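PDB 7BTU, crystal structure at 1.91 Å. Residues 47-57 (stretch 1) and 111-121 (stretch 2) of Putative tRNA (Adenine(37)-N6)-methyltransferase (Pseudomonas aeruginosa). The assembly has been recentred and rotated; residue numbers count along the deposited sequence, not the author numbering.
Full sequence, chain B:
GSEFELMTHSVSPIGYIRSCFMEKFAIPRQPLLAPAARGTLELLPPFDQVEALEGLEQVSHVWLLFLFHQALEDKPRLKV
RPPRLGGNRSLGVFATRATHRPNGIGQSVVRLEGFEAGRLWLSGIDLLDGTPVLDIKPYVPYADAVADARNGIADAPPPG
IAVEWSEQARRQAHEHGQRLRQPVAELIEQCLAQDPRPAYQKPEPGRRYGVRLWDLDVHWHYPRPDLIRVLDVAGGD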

# COMPACT_ATOMS: atom_id res chain seq x y z
N PHE B 47 -12.09 -5.97 17.44
CA PHE B 47 -10.67 -5.93 17.13
C PHE B 47 -9.82 -5.37 18.24
O PHE B 47 -8.65 -5.03 17.99
CB PHE B 47 -10.44 -5.13 15.85
CG PHE B 47 -11.32 -5.58 14.76
CD1 PHE B 47 -11.09 -6.82 14.17
CD2 PHE B 47 -12.45 -4.85 14.41
CE1 PHE B 47 -11.96 -7.30 13.18
CE2 PHE B 47 -13.29 -5.32 13.43
CZ PHE B 47 -13.05 -6.56 12.82
N ASP B 48 -10.39 -5.18 19.43
CA ASP B 48 -9.69 -4.51 20.51
C ASP B 48 -8.98 -5.46 21.47
O ASP B 48 -8.49 -5.02 22.50
CB ASP B 48 -10.65 -3.59 21.28
CG ASP B 48 -11.88 -4.30 21.76
OD1 ASP B 48 -12.12 -5.45 21.32
OD2 ASP B 48 -12.62 -3.72 22.57
N GLN B 49 -8.93 -6.75 21.16
CA GLN B 49 -8.22 -7.72 22.01
C GLN B 49 -6.78 -7.88 21.54
O GLN B 49 -6.47 -7.70 20.36
CB GLN B 49 -8.93 -9.07 22.01
CG GLN B 49 -10.33 -8.98 22.60
CD GLN B 49 -10.35 -8.28 23.94
OE1 GLN B 49 -9.61 -8.64 24.86
NE2 GLN B 49 -11.20 -7.26 24.07
N VAL B 50 -5.88 -8.21 22.46
CA VAL B 50 -4.47 -8.23 22.05
C VAL B 50 -4.18 -9.33 21.03
O VAL B 50 -3.22 -9.21 20.26
CB VAL B 50 -3.52 -8.36 23.26
CG1 VAL B 50 -3.37 -9.80 23.69
CG2 VAL B 50 -2.18 -7.73 22.90
N GLU B 51 -5.01 -10.37 20.94
CA GLU B 51 -4.75 -11.48 20.02
C GLU B 51 -4.77 -11.04 18.55
O GLU B 51 -4.18 -11.70 17.69
CB GLU B 51 -5.80 -12.58 20.25
CG GLU B 51 -5.51 -13.41 21.53
CD GLU B 51 -5.81 -12.65 22.84
OE1 GLU B 51 -6.62 -11.69 22.83
OE2 GLU B 51 -5.21 -13.02 23.88
N ALA B 52 -5.48 -9.97 18.23
CA ALA B 52 -5.52 -9.54 16.84
C ALA B 52 -4.19 -8.95 16.38
O ALA B 52 -3.95 -8.84 15.16
CB ALA B 52 -6.63 -8.52 16.66
N LEU B 53 -3.33 -8.58 17.33
CA LEU B 53 -2.07 -7.88 17.08
C LEU B 53 -0.85 -8.76 17.31
O LEU B 53 0.27 -8.32 17.01
CB LEU B 53 -1.99 -6.68 18.02
CG LEU B 53 -3.20 -5.72 18.01
CD1 LEU B 53 -2.93 -4.57 19.00
CD2 LEU B 53 -3.40 -5.17 16.64
N GLU B 54 -1.03 -9.97 17.83
CA GLU B 54 0.10 -10.84 18.15
C GLU B 54 0.96 -11.09 16.90
O GLU B 54 0.44 -11.48 15.85
CB GLU B 54 -0.40 -12.17 18.73
N GLY B 55 2.27 -10.87 17.03
CA GLY B 55 3.22 -10.91 15.91
C GLY B 55 3.73 -9.54 15.47
O GLY B 55 4.81 -9.44 14.86
N LEU B 56 2.99 -8.48 15.79
CA LEU B 56 3.42 -7.12 15.45
C LEU B 56 4.67 -6.68 16.20
O LEU B 56 5.30 -5.69 15.80
CB LEU B 56 2.26 -6.15 15.71
CG LEU B 56 1.23 -6.22 14.58
CD1 LEU B 56 0.07 -5.22 14.77
CD2 LEU B 56 1.85 -6.08 13.15
N GLU B 57 5.11 -7.43 17.22
CA GLU B 57 6.37 -7.11 17.88
C GLU B 57 7.57 -7.20 16.95
O GLU B 57 8.61 -6.60 17.23
CB GLU B 57 6.62 -8.06 19.06
CG GLU B 57 5.48 -8.19 20.09
CD GLU B 57 4.38 -9.24 19.71
OE1 GLU B 57 4.35 -9.69 18.53
OE2 GLU B 57 3.55 -9.60 20.60
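Stretch 2 (111-121) RLEGFEAGRLW

Stretch 2 packs a β-hairpin against stretch 1, which is mostly loop and turn and enters a 3-10 segment at Leu 56, in a mainly apolar contact that buries 511 Å² over both sides, has no direct hydrogen bond between the two stretches, and is joined at one end by a bridging water. The hairpin consists of strand 111-116, a type II turn from Glu 116 to Arg 119, and a returning strand that starts at 119. Its ladder is closed by Glu 116 N to Arg 119 O and Arg 119 N to Glu 116 O, both 3.0 Å, and continues through Trp 121 N to Gly 114 O at 2.9 Å and Glu 113 N to Trp 121 O at 2.7 Å.

Stretch 1 runs roughly counter to the first strand: Asp 48 lies nearest Gly 118 (CA to CA 3.7 Å), Val 50 nearest Ala 117 (CA to CA 4.1 Å), and Glu 57 nearest Gly 114, where the CA atoms have separated to 7.4 Å. The backbones therefore meet closely at the hairpin turn, while side chains fill the wider gap further along.

Phe 115, chi1 in the p well, is the centre of this filling and loses 106 Å² to stretch 1. Leu 53 CD1 lies 3.6 Å from Phe 115 CD2, and Leu 56 CB 3.5 Å from Phe 115 CE1. Glu 57 N lies near the plane of the ring, at its edge, 3.5 Å from Phe 115 CE1, and Val 50 CG2 is also at the edge, 4.4 Å from Phe 115 CE2. The same Leu 53 CD1 also lies 3.3 Å from Glu 116 O and 4.0 Å from Leu 120 CD2. Leu 56 extends the apolar surface along the hairpin, with its CB 3.9 Å from Leu 112 CD2. Leu 53 and Leu 56 are the first and last residues of a type II turn, closed by Leu 56 N to Leu 53 O at 3.0 Å, and the CA-to-CB bonds of both point toward the hairpin. Gly 55 N, in that turn, donates to Glu 57 OE1 at 2.8 Å.

At the hairpin turn, Ala 117 CB rests 3.7 Å from Val 50 N and 4.1 Å from Val 50 CB. Gly 118 N is 3.0 Å from Asp 48 O, but the angle is too poor for a hydrogen bond. The amide instead donates to water 1, whose O is 2.8 Å from Gly 118 N; this water in turn donates to Phe 47 O and Gln 49 O, each 2.8 Å from its O. The positive phi of Gly 118 by itself favours glycine, and an ideal CB there would also lie only 3.4 Å from Asp 48 O.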

# COMPACT_ATOMS: atom_id res chain seq x y z
N ARG B 111 5.26 4.26 10.97
CA ARG B 111 6.10 3.56 11.92
C ARG B 111 5.26 3.11 13.11
O ARG B 111 4.48 3.90 13.66
CB ARG B 111 7.22 4.50 12.41
CG ARG B 111 8.13 3.77 13.42
CD ARG B 111 9.16 2.99 12.67
NE ARG B 111 10.37 2.80 13.48
CZ ARG B 111 10.46 1.85 14.41
NH1 ARG B 111 9.42 1.04 14.62
NH2 ARG B 111 11.59 1.73 15.12
N LEU B 112 5.38 1.82 13.47
CA LEU B 112 4.67 1.25 14.61
C LEU B 112 5.61 1.37 15.81
O LEU B 112 6.66 0.73 15.84
CB LEU B 112 4.30 -0.23 14.35
CG LEU B 112 3.62 -0.94 15.51
CD1 LEU B 112 2.28 -0.24 15.86
CD2 LEU B 112 3.28 -2.43 15.09
N GLU B 113 5.26 2.23 16.78
CA GLU B 113 6.11 2.38 17.96
C GLU B 113 5.86 1.27 18.96
O GLU B 113 6.74 0.94 19.74
CB GLU B 113 5.87 3.73 18.64
CG GLU B 113 6.32 4.90 17.77
CD GLU B 113 7.87 5.02 17.67
OE1 GLU B 113 8.39 5.67 16.74
OE2 GLU B 113 8.57 4.43 18.52
N GLY B 114 4.65 0.73 18.97
CA GLY B 114 4.31 -0.30 19.95
C GLY B 114 2.80 -0.48 19.96
O GLY B 114 2.07 0.22 19.25
N PHE B 115 2.34 -1.40 20.79
CA PHE B 115 0.91 -1.63 20.80
C PHE B 115 0.51 -2.29 22.11
O PHE B 115 1.34 -2.83 22.85
CB PHE B 115 0.49 -2.52 19.63
CG PHE B 115 1.10 -3.89 19.64
CD1 PHE B 115 2.33 -4.11 19.02
CD2 PHE B 115 0.45 -4.96 20.26
CE1 PHE B 115 2.92 -5.38 19.02
CE2 PHE B 115 1.02 -6.25 20.23
CZ PHE B 115 2.26 -6.45 19.60
N GLU B 116 -0.80 -2.25 22.38
CA GLU B 116 -1.40 -2.99 23.46
C GLU B 116 -2.79 -3.36 22.98
O GLU B 116 -3.19 -2.97 21.87
CB GLU B 116 -1.45 -2.18 24.77
CG GLU B 116 -2.39 -0.93 24.66
CD GLU B 116 -2.43 -0.11 25.95
OE1 GLU B 116 -1.66 -0.43 26.86
OE2 GLU B 116 -3.18 0.88 26.03
N ALA B 117 -3.54 -4.12 23.78
CA ALA B 117 -4.92 -4.42 23.40
C ALA B 117 -5.69 -3.16 23.03
O ALA B 117 -5.75 -2.21 23.81
CB ALA B 117 -5.63 -5.13 24.56
N GLY B 118 -6.22 -3.11 21.82
CA GLY B 118 -7.07 -2.01 21.44
C GLY B 118 -6.35 -0.74 21.01
O GLY B 118 -7.03 0.25 20.68
N ARG B 119 -5.03 -0.75 20.89
CA ARG B 119 -4.36 0.51 20.53
C ARG B 119 -3.00 0.26 19.88
O ARG B 119 -2.18 -0.50 20.43
CB ARG B 119 -4.21 1.36 21.80
CG ARG B 119 -3.29 2.57 21.66
CD ARG B 119 -3.27 3.44 22.94
NE ARG B 119 -4.59 3.92 23.32
CZ ARG B 119 -5.37 3.39 24.26
NH1 ARG B 119 -4.97 2.32 24.93
NH2 ARG B 119 -6.56 3.93 24.51
N LEU B 120 -2.74 0.95 18.75
CA LEU B 120 -1.41 1.04 18.17
C LEU B 120 -0.86 2.44 18.44
O LEU B 120 -1.59 3.43 18.26
CB LEU B 120 -1.42 0.86 16.65
CG LEU B 120 -2.07 -0.39 16.03
CD1 LEU B 120 -1.78 -0.42 14.51
CD2 LEU B 120 -1.53 -1.57 16.68
N TRP B 121 0.41 2.51 18.80
CA TRP B 121 1.17 3.77 18.91
C TRP B 121 1.97 3.98 17.63
O TRP B 121 2.75 3.11 17.23
CB TRP B 121 2.14 3.73 20.10
CG TRP B 121 1.48 4.13 21.29
CD1 TRP B 121 1.19 5.44 21.68
CD2 TRP B 121 0.92 3.29 22.29
NE1 TRP B 121 0.53 5.42 22.87
CE2 TRP B 121 0.33 4.12 23.26
CE3 TRP B 121 0.90 1.91 22.47
CZ2 TRP B 121 -0.29 3.63 24.38
CZ3 TRP B 121 0.28 1.41 23.60
CH2 TRP B 121 -0.31 2.27 24.54
O HOH W 1 -6.41 -4.97 19.67